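Local coordinates for protein trehalose-6-phosphate phosphatase (Neosartorya fumigata, PDB 5DXL) that is a phosphatase of the trehalose-phosphatase family in the HAD clan, with an alpha/beta core domain and a smaller alpha/beta cap domain, at residues A[110-124]-A[131-143]. Numbering follows the deposited sequence.
Sequences MGWQKEVMEVFQHFT and FIERKRVALTWHY
The Phe120 ring carries CB of Trp141 over the centre of one face, a CH-pi contact 3.5 Å from the ring centroid. CG1 of Val116 lies on its opposite face, and the Leu139 carbonyl sits at its edge. The Trp141 ring has CB of Phe123 on one face and CB of Tyr143 on the other. Helix 112-125 packs here on the beta-hairpin of strands 131-134 and 139-142, part of a four-stranded antiparallel sheet. This alpha/beta layer is consistent with the cap domain of a HAD phosphatase. Segment 112-124 of the helix runs nearly parallel to strand 139-142, at 8°. Leu139 points at the helix, and its CD1 meets CG1 of Val116 at 3.7 Å. Helix 148-164 adds Leu162 against Phe120. On the hairpin's other strand, CD1 of Ile132 touches CB of Phe120 at 3.6 Å. CG of Met117, a selenomethionine, lies over one face of the Arg134 guanidinium, off toward its rim. With CG anti to the backbone N (chi1 179°) and the chain extended to NE, Arg134 reaches the helix. There NH2 donates to Gln113 OE1 at 2.9 Å, in the plane of the Gln113 carbonyl. Gln113 NE2 donates to Arg136 O at 3.1 Å. Both ends of this buried amide are therefore held by the hairpin. A water also joins Gln113 OE1, Arg134 NE and Lys135 O. At the C-terminal end of segment 110-124, Thr124 OG1 donates to Phe120 O and takes a weak, bent bond from Trp141 NE1 at 2.9 Å.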
loop_
_atom_site.group_PDB
_atom_site.type_symbol
_atom_site.label_atom_id
_atom_site.label_comp_id
_atom_site.label_asym_id
_atom_site.label_seq_id
_atom_site.Cartn_x
_atom_site.Cartn_y
_atom_site.Cartn_z
HETATM N N MSE A 110 12.876 7.277 -16.138
HETATM C CA MSE A 110 11.714 6.748 -16.835
HETATM C C MSE A 110 11.952 6.650 -18.343
HETATM O O MSE A 110 11.018 6.731 -19.144
HETATM C CB MSE A 110 10.484 7.588 -16.519
HETATM C CG MSE A 110 10.083 7.432 -15.055
HETATM SE SE MSE A 110 8.344 8.212 -14.664
HETATM C CE MSE A 110 8.933 10.076 -14.480
ATOM N N GLY A 111 13.214 6.452 -18.716
ATOM C CA GLY A 111 13.564 6.232 -20.111
ATOM C C GLY A 111 12.818 5.051 -20.713
ATOM O O GLY A 111 12.609 5.013 -21.927
ATOM N N TRP A 112 12.436 4.099 -19.860
ATOM C CA TRP A 112 11.657 2.936 -20.303
ATOM C C TRP A 112 10.361 3.351 -20.990
ATOM O O TRP A 112 9.858 2.636 -21.868
ATOM C CB TRP A 112 11.353 1.998 -19.122
ATOM C CG TRP A 112 10.559 2.604 -18.004
ATOM C CD1 TRP A 112 11.056 3.182 -16.865
ATOM C CD2 TRP A 112 9.129 2.671 -17.897
ATOM N NE1 TRP A 112 10.023 3.610 -16.064
ATOM C CE2 TRP A 112 8.831 3.306 -16.669
ATOM C CE3 TRP A 112 8.072 2.251 -18.715
ATOM C CZ2 TRP A 112 7.523 3.543 -16.248
ATOM C CZ3 TRP A 112 6.773 2.486 -18.294
ATOM C CH2 TRP A 112 6.510 3.128 -17.074
ATOM N N GLN A 113 9.818 4.505 -20.617
ATOM C CA GLN A 113 8.555 4.945 -21.196
ATOM C C GLN A 113 8.673 5.206 -22.700
ATOM O O GLN A 113 7.723 4.996 -23.443
ATOM C CB GLN A 113 8.033 6.190 -20.490
ATOM C CG GLN A 113 7.617 5.911 -19.064
ATOM C CD GLN A 113 6.643 6.938 -18.545
ATOM O OE1 GLN A 113 6.274 7.871 -19.254
ATOM N NE2 GLN A 113 6.211 6.770 -17.301
ATOM N N LYS A 114 9.840 5.671 -23.136
ATOM C CA LYS A 114 10.059 5.941 -24.547
ATOM C C LYS A 114 9.955 4.644 -25.346
ATOM O O LYS A 114 9.280 4.583 -26.371
ATOM C CB LYS A 114 11.428 6.601 -24.774
ATOM C CG LYS A 114 11.714 6.934 -26.239
ATOM C CD LYS A 114 13.020 7.725 -26.405
ATOM C CE LYS A 114 13.310 7.988 -27.878
ATOM N NZ LYS A 114 14.382 9.001 -28.068
ATOM N N GLU A 115 10.614 3.601 -24.860
ATOM C CA GLU A 115 10.617 2.333 -25.579
ATOM C C GLU A 115 9.251 1.655 -25.515
ATOM O O GLU A 115 8.786 1.090 -26.501
ATOM C CB GLU A 115 11.691 1.404 -25.025
ATOM C CG GLU A 115 11.936 0.189 -25.897
ATOM C CD GLU A 115 13.191 -0.567 -25.515
ATOM O OE1 GLU A 115 13.985 -0.033 -24.715
ATOM O OE2 GLU A 115 13.378 -1.698 -26.019
ATOM N N VAL A 116 8.603 1.714 -24.356
ATOM C CA VAL A 116 7.288 1.093 -24.217
ATOM C C VAL A 116 6.267 1.771 -25.123
ATOM O O VAL A 116 5.451 1.093 -25.749
ATOM C CB VAL A 116 6.803 1.109 -22.744
ATOM C CG1 VAL A 116 5.340 0.647 -22.640
ATOM C CG2 VAL A 116 7.686 0.218 -21.895
HETATM N N MSE A 117 6.317 3.097 -25.230
HETATM C CA MSE A 117 5.439 3.812 -26.151
HETATM C C MSE A 117 5.668 3.370 -27.604
HETATM O O MSE A 117 4.718 3.152 -28.351
HETATM C CB MSE A 117 5.636 5.325 -26.034
HETATM C CG MSE A 117 5.043 5.939 -24.771
HETATM SE SE MSE A 117 3.121 5.573 -24.606
HETATM C CE MSE A 117 2.513 6.529 -26.174
ATOM N N GLU A 118 6.936 3.239 -27.985
ATOM C CA GLU A 118 7.284 2.839 -29.340
ATOM C C GLU A 118 6.716 1.449 -29.643
ATOM O O GLU A 118 6.107 1.229 -30.700
ATOM C CB GLU A 118 8.805 2.871 -29.519
ATOM C CG GLU A 118 9.270 2.794 -30.954
ATOM C CD GLU A 118 10.747 3.110 -31.091
ATOM O OE1 GLU A 118 11.324 3.695 -30.144
ATOM O OE2 GLU A 118 11.329 2.769 -32.142
ATOM N N VAL A 119 6.903 0.528 -28.704
ATOM C CA VAL A 119 6.398 -0.833 -28.835
ATOM C C VAL A 119 4.868 -0.865 -28.837
ATOM O O VAL A 119 4.248 -1.489 -29.701
ATOM C CB VAL A 119 6.926 -1.732 -27.709
ATOM C CG1 VAL A 119 6.183 -3.067 -27.672
ATOM C CG2 VAL A 119 8.427 -1.946 -27.855
ATOM N N PHE A 120 4.250 -0.198 -27.869
ATOM C CA PHE A 120 2.793 -0.149 -27.845
ATOM C C PHE A 120 2.216 0.502 -29.112
ATOM O O PHE A 120 1.183 0.062 -29.622
ATOM C CB PHE A 120 2.293 0.608 -26.595
ATOM C CG PHE A 120 2.263 -0.213 -25.322
ATOM C CD1 PHE A 120 2.518 -1.572 -25.312
ATOM C CD2 PHE A 120 1.957 0.410 -24.111
ATOM C CE1 PHE A 120 2.474 -2.299 -24.119
ATOM C CE2 PHE A 120 1.901 -0.307 -22.919
ATOM C CZ PHE A 120 2.162 -1.658 -22.920
ATOM N N GLN A 121 2.866 1.543 -29.632
ATOM C CA GLN A 121 2.340 2.222 -30.814
ATOM C C GLN A 121 2.376 1.287 -32.014
ATOM O O GLN A 121 1.469 1.280 -32.849
ATOM C CB GLN A 121 3.135 3.492 -31.123
ATOM C CG GLN A 121 2.642 4.230 -32.359
ATOM C CD GLN A 121 1.212 4.738 -32.213
ATOM O OE1 GLN A 121 0.761 5.052 -31.110
ATOM N NE2 GLN A 121 0.495 4.820 -33.332
ATOM N N HIS A 122 3.430 0.487 -32.063
ATOM C CA HIS A 122 3.619 -0.482 -33.132
ATOM C C HIS A 122 2.491 -1.496 -33.140
ATOM O O HIS A 122 1.871 -1.737 -34.183
ATOM C CB HIS A 122 4.954 -1.186 -32.960
ATOM C CG HIS A 122 5.295 -2.110 -34.080
ATOM N ND1 HIS A 122 5.097 -3.472 -34.007
ATOM C CD2 HIS A 122 5.837 -1.869 -35.295
ATOM C CE1 HIS A 122 5.497 -4.028 -35.137
ATOM N NE2 HIS A 122 5.951 -3.078 -35.934
ATOM N N PHE A 123 2.223 -2.079 -31.973
ATOM C CA PHE A 123 1.163 -3.070 -31.846
ATOM C C PHE A 123 -0.212 -2.442 -32.004
ATOM O O PHE A 123 -1.139 -3.099 -32.483
ATOM C CB PHE A 123 1.257 -3.808 -30.509
ATOM C CG PHE A 123 2.225 -4.947 -30.522
ATOM C CD1 PHE A 123 1.805 -6.226 -30.869
ATOM C CD2 PHE A 123 3.563 -4.744 -30.222
ATOM C CE1 PHE A 123 2.699 -7.290 -30.891
ATOM C CE2 PHE A 123 4.466 -5.797 -30.244
ATOM C CZ PHE A 123 4.033 -7.078 -30.590
ATOM N N THR A 124 -0.358 -1.176 -31.614
ATOM C CA THR A 124 -1.634 -0.498 -31.792
ATOM C C THR A 124 -1.985 -0.353 -33.274
ATOM O O THR A 124 -3.099 -0.675 -33.688
ATOM C CB THR A 124 -1.634 0.876 -31.116
ATOM O OG1 THR A 124 -1.472 0.673 -29.708
ATOM C CG2 THR A 124 -2.946 1.602 -31.366
ATOM N N PHE A 131 -5.804 0.602 -28.161
ATOM C CA PHE A 131 -5.325 1.960 -27.926
ATOM C C PHE A 131 -4.425 2.025 -26.707
ATOM O O PHE A 131 -4.394 1.107 -25.889
ATOM C CB PHE A 131 -6.497 2.945 -27.766
ATOM C CG PHE A 131 -7.316 2.736 -26.523
ATOM C CD1 PHE A 131 -8.372 1.841 -26.519
ATOM C CD2 PHE A 131 -7.047 3.455 -25.365
ATOM C CE1 PHE A 131 -9.138 1.646 -25.388
ATOM C CE2 PHE A 131 -7.814 3.259 -24.221
ATOM C CZ PHE A 131 -8.862 2.353 -24.242
ATOM N N ILE A 132 -3.716 3.141 -26.582
ATOM C CA ILE A 132 -2.766 3.324 -25.499
ATOM C C ILE A 132 -3.306 4.311 -24.489
ATOM O O ILE A 132 -3.788 5.381 -24.868
ATOM C CB ILE A 132 -1.418 3.843 -26.009
ATOM C CG1 ILE A 132 -0.820 2.862 -27.022
ATOM C CG2 ILE A 132 -0.464 4.094 -24.835
ATOM C CD1 ILE A 132 0.340 3.438 -27.817
ATOM N N GLU A 133 -3.255 3.921 -23.219
ATOM C CA GLU A 133 -3.542 4.816 -22.106
ATOM C C GLU A 133 -2.234 5.208 -21.445
ATOM O O GLU A 133 -1.469 4.360 -20.988
ATOM C CB GLU A 133 -4.474 4.152 -21.091
ATOM C CG GLU A 133 -4.609 4.957 -19.784
ATOM C CD GLU A 133 -5.444 4.248 -18.729
ATOM O OE1 GLU A 133 -5.689 3.025 -18.865
ATOM O OE2 GLU A 133 -5.860 4.915 -17.750
ATOM N N ARG A 134 -1.962 6.505 -21.404
ATOM C CA ARG A 134 -0.742 6.970 -20.772
ATOM C C ARG A 134 -1.068 7.682 -19.462
ATOM O O ARG A 134 -1.847 8.636 -19.439
ATOM C CB ARG A 134 0.030 7.886 -21.725
ATOM C CG ARG A 134 1.314 8.452 -21.144
ATOM C CD ARG A 134 2.323 8.764 -22.244
ATOM N NE ARG A 134 3.691 8.817 -21.728
ATOM C CZ ARG A 134 4.764 9.039 -22.481
ATOM N NH1 ARG A 134 4.626 9.234 -23.786
ATOM N NH2 ARG A 134 5.973 9.068 -21.928
ATOM N N LYS A 135 -0.511 7.184 -18.364
ATOM C CA LYS A 135 -0.561 7.925 -17.101
ATOM C C LYS A 135 0.842 8.393 -16.729
ATOM O O LYS A 135 1.800 8.125 -17.469
ATOM C CB LYS A 135 -1.162 7.068 -15.992
ATOM C CG LYS A 135 -2.643 6.794 -16.163
ATOM C CD LYS A 135 -3.317 6.638 -14.812
ATOM C CE LYS A 135 -4.826 6.553 -14.951
ATOM N NZ LYS A 135 -5.499 6.541 -13.621
ATOM N N ARG A 136 0.959 9.080 -15.591
ATOM C CA ARG A 136 2.236 9.631 -15.137
ATOM C C ARG A 136 3.302 8.550 -15.095
ATOM O O ARG A 136 4.407 8.711 -15.622
ATOM C CB ARG A 136 2.096 10.270 -13.750
ATOM C CG ARG A 136 3.339 11.032 -13.286
ATOM C CD ARG A 136 3.463 11.094 -11.754
ATOM N NE ARG A 136 2.224 11.503 -11.108
ATOM C CZ ARG A 136 1.859 12.767 -10.931
ATOM N NH1 ARG A 136 2.648 13.746 -11.355
ATOM N NH2 ARG A 136 0.711 13.053 -10.329
ATOM N N VAL A 137 2.959 7.429 -14.479
ATOM C CA VAL A 137 3.967 6.437 -14.196
ATOM C C VAL A 137 3.653 5.088 -14.847
ATOM O O VAL A 137 4.545 4.258 -15.038
ATOM C CB VAL A 137 4.134 6.276 -12.694
ATOM C CG1 VAL A 137 5.530 5.847 -12.387
ATOM C CG2 VAL A 137 3.894 7.619 -12.024
ATOM N N ALA A 138 2.398 4.858 -15.202
ATOM C CA ALA A 138 2.064 3.580 -15.814
ATOM C C ALA A 138 1.588 3.756 -17.241
ATOM O O ALA A 138 0.846 4.680 -17.541
ATOM C CB ALA A 138 1.015 2.862 -15.000
ATOM N N LEU A 139 2.002 2.842 -18.117
ATOM C CA LEU A 139 1.557 2.859 -19.507
ATOM C C LEU A 139 0.758 1.597 -19.765
ATOM O O LEU A 139 1.205 0.507 -19.430
ATOM C CB LEU A 139 2.749 2.940 -20.466
ATOM C CG LEU A 139 3.640 4.184 -20.376
ATOM C CD1 LEU A 139 4.770 4.109 -21.391
ATOM C CD2 LEU A 139 2.822 5.417 -20.584
ATOM N N THR A 140 -0.425 1.750 -20.345
ATOM C CA THR A 140 -1.319 0.606 -20.508
ATOM C C THR A 140 -1.803 0.463 -21.944
ATOM O O THR A 140 -2.290 1.419 -22.552
ATOM C CB THR A 140 -2.536 0.718 -19.569
ATOM O OG1 THR A 140 -2.078 0.898 -18.225
ATOM C CG2 THR A 140 -3.364 -0.563 -19.634
ATOM N N TRP A 141 -1.646 -0.741 -22.490
ATOM C CA TRP A 141 -2.162 -1.051 -23.815
ATOM C C TRP A 141 -3.498 -1.779 -23.675
ATOM O O TRP A 141 -3.555 -2.831 -23.061
ATOM C CB TRP A 141 -1.151 -1.904 -24.600
ATOM C CG TRP A 141 -1.558 -2.104 -26.025
ATOM C CD1 TRP A 141 -1.824 -1.127 -26.940
ATOM C CD2 TRP A 141 -1.755 -3.354 -26.706
ATOM N NE1 TRP A 141 -2.166 -1.690 -28.151
ATOM C CE2 TRP A 141 -2.133 -3.052 -28.027
ATOM C CE3 TRP A 141 -1.641 -4.692 -26.326
ATOM C CZ2 TRP A 141 -2.403 -4.044 -28.972
ATOM C CZ3 TRP A 141 -1.912 -5.680 -27.271
ATOM C CH2 TRP A 141 -2.287 -5.345 -28.570
ATOM N N HIS A 142 -4.561 -1.187 -24.216
ATOM C CA HIS A 142 -5.921 -1.728 -24.108
ATOM C C HIS A 142 -6.328 -2.391 -25.412
ATOM O O HIS A 142 -6.105 -1.826 -26.475
ATOM C CB HIS A 142 -6.936 -0.614 -23.798
ATOM C CG HIS A 142 -6.771 0.033 -22.453
ATOM N ND1 HIS A 142 -7.489 -0.367 -21.345
ATOM C CD2 HIS A 142 -6.004 1.072 -22.048
ATOM C CE1 HIS A 142 -7.161 0.392 -20.312
ATOM N NE2 HIS A 142 -6.267 1.278 -20.714
ATOM N N TYR A 143 -6.969 -3.558 -25.349
ATOM C CA TYR A 143 -7.376 -4.217 -26.593
ATOM C C TYR A 143 -8.722 -4.956 -26.529
ATOM O O TYR A 143 -8.982 -5.843 -27.342
ATOM C CB TYR A 143 -6.269 -5.181 -27.042
ATOM C CG TYR A 143 -5.919 -6.251 -26.054
ATOM C CD1 TYR A 143 -6.583 -7.480 -26.069
ATOM C CD2 TYR A 143 -4.928 -6.054 -25.105
ATOM C CE1 TYR A 143 -6.272 -8.473 -25.160
ATOM C CE2 TYR A 143 -4.608 -7.046 -24.188
ATOM C CZ TYR A 143 -5.286 -8.250 -24.223
ATOM O OH TYR A 143 -4.970 -9.236 -23.320
HETATM O O HOH W 1 3.901 9.086 -18.950
#